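Local coordinates for protein PRD-containing transcription regulator (Lactobacillus casei, PDB 3NUF) that probably regulates transcription through its PTS regulation domain (PRD), the helical module that in related regulators responds to phosphorylation by the sugar phosphotransferase system, at residues A[53-58]-A[107-111]. Sequence-based numbering, arbitrary orientation.
Sequences VLTNHL and VLSIH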
# COMPACT_ATOMS: atom_id res chain seq x y z
N VAL A 53 5.64 -7.38 3.33
CA VAL A 53 4.35 -7.84 2.85
C VAL A 53 3.61 -6.72 2.14
O VAL A 53 3.05 -6.90 1.07
CB VAL A 53 3.55 -8.43 4.03
CG1 VAL A 53 2.16 -8.81 3.62
CG2 VAL A 53 4.25 -9.68 4.58
N LEU A 54 3.67 -5.54 2.69
CA LEU A 54 3.09 -4.34 2.05
C LEU A 54 3.70 -4.05 0.70
O LEU A 54 3.02 -3.80 -0.31
CB LEU A 54 3.22 -3.12 2.95
CG LEU A 54 2.79 -1.81 2.34
CD1 LEU A 54 1.26 -1.77 2.18
CD2 LEU A 54 3.29 -0.60 3.20
N THR A 55 5.03 -4.09 0.64
CA THR A 55 5.75 -3.80 -0.59
C THR A 55 5.35 -4.76 -1.67
O THR A 55 5.14 -4.36 -2.82
CB THR A 55 7.29 -3.82 -0.35
OG1 THR A 55 7.60 -2.77 0.54
CG2 THR A 55 8.06 -3.61 -1.64
N ASN A 56 5.27 -6.05 -1.36
CA ASN A 56 4.88 -7.03 -2.36
C ASN A 56 3.53 -6.65 -2.97
O ASN A 56 3.33 -6.69 -4.18
CB ASN A 56 4.85 -8.46 -1.74
CG ASN A 56 4.46 -9.53 -2.74
OD1 ASN A 56 5.28 -9.93 -3.55
ND2 ASN A 56 3.17 -9.95 -2.72
N HIS A 57 2.60 -6.27 -2.10
CA HIS A 57 1.26 -5.94 -2.58
C HIS A 57 1.26 -4.63 -3.37
O HIS A 57 0.59 -4.53 -4.41
CB HIS A 57 0.26 -5.85 -1.44
CG HIS A 57 -1.15 -5.74 -1.93
ND1 HIS A 57 -1.72 -6.75 -2.69
CD2 HIS A 57 -2.04 -4.72 -1.91
CE1 HIS A 57 -2.93 -6.35 -3.08
NE2 HIS A 57 -3.15 -5.13 -2.61
N LEU A 58 2.01 -3.65 -2.91
CA LEU A 58 2.11 -2.38 -3.64
C LEU A 58 2.71 -2.57 -5.03
O LEU A 58 2.24 -2.00 -6.02
CB LEU A 58 2.87 -1.32 -2.87
CG LEU A 58 2.24 -0.76 -1.61
CD1 LEU A 58 3.29 0.08 -0.82
CD2 LEU A 58 0.94 0.01 -1.89
N VAL A 107 -8.43 -4.96 -0.09
CA VAL A 107 -7.29 -5.80 0.31
C VAL A 107 -6.18 -4.91 0.88
O VAL A 107 -5.55 -5.26 1.88
CB VAL A 107 -6.80 -6.66 -0.83
CG1 VAL A 107 -5.42 -7.28 -0.56
CG2 VAL A 107 -7.83 -7.76 -1.08
N LEU A 108 -5.93 -3.75 0.27
CA LEU A 108 -4.89 -2.85 0.80
C LEU A 108 -5.21 -2.38 2.21
O LEU A 108 -4.31 -2.29 3.06
CB LEU A 108 -4.66 -1.67 -0.13
CG LEU A 108 -3.64 -0.63 0.37
CD1 LEU A 108 -2.26 -1.22 0.58
CD2 LEU A 108 -3.57 0.56 -0.59
N SER A 109 -6.47 -2.15 2.54
CA SER A 109 -6.83 -1.70 3.88
C SER A 109 -6.39 -2.64 4.99
O SER A 109 -6.09 -2.17 6.10
CB SER A 109 -8.34 -1.41 3.95
OG SER A 109 -9.11 -2.57 4.07
N ILE A 110 -6.33 -3.92 4.70
CA ILE A 110 -5.91 -4.87 5.73
C ILE A 110 -4.47 -4.65 6.17
O ILE A 110 -4.14 -4.89 7.33
CB ILE A 110 -6.13 -6.31 5.22
CG1 ILE A 110 -7.58 -6.54 4.83
CG2 ILE A 110 -5.68 -7.39 6.25
CD1 ILE A 110 -8.62 -6.16 5.85
N HIS A 111 -3.61 -4.19 5.29
CA HIS A 111 -2.24 -3.89 5.65
C HIS A 111 -2.22 -2.78 6.68
O HIS A 111 -1.49 -2.83 7.64
CB HIS A 111 -1.45 -3.55 4.42
CG HIS A 111 -1.28 -4.67 3.47
ND1 HIS A 111 -0.10 -5.36 3.33
CD2 HIS A 111 -2.14 -5.19 2.55
CE1 HIS A 111 -0.26 -6.30 2.41
NE2 HIS A 111 -1.48 -6.23 1.92
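The imidazole of His111 lies against one turn of helix 48-67, reaching Val53, Leu54 and His57. Its CB rests 3.9 Å from Leu54 CD1. CG still lies near that methyl, and ND1 then comes 3.6 Å from Leu54 CA, where a flat ring is slim enough to lie along the backbone. At the far end of the ring CE1 sits 3.7 Å from Val53 CG1 and near Val53 O, while NE2 approaches His57 CB at 3.8 Å. With His111 CG beside the backbone N and anti to the carbonyl carbon (chi1 of His111 -66°), the ring runs back toward Val107, whose carbonyl O lies in the ring plane at its edge. The imidazoles of His57 and His111 are nearly parallel, at 18°, but slid apart with centroids 5.3 Å from each other, so they barely overlap. Beyond, Val107 CG1 meets CE1 and NE2 of His57, each at 3.7 Å; a short branched side chain fits beside this ring. On the buried flank, leucines suit the interior: Leu108 CD1 packs on Leu54 CD1 at 3.9 Å and more loosely on Leu58 CD2, while Val35 of helix 25-41 and Val93 of helix 84-97 extend this apolar layer. With an alanine in place of His111 the ring is gone, which would probably open a gap beside Val53 and Leu54 and let the His57 ring turn more freely. The two short segments run nearly antiparallel, at 159°, and their axes come no closer than 10.6 Å, with no hydrogen bond between them. Such antiparallel helix packing, with leucines on the buried side and two partly exposed histidines filling the middle of the interface, belongs to the all-helical bundle of the PRD fold.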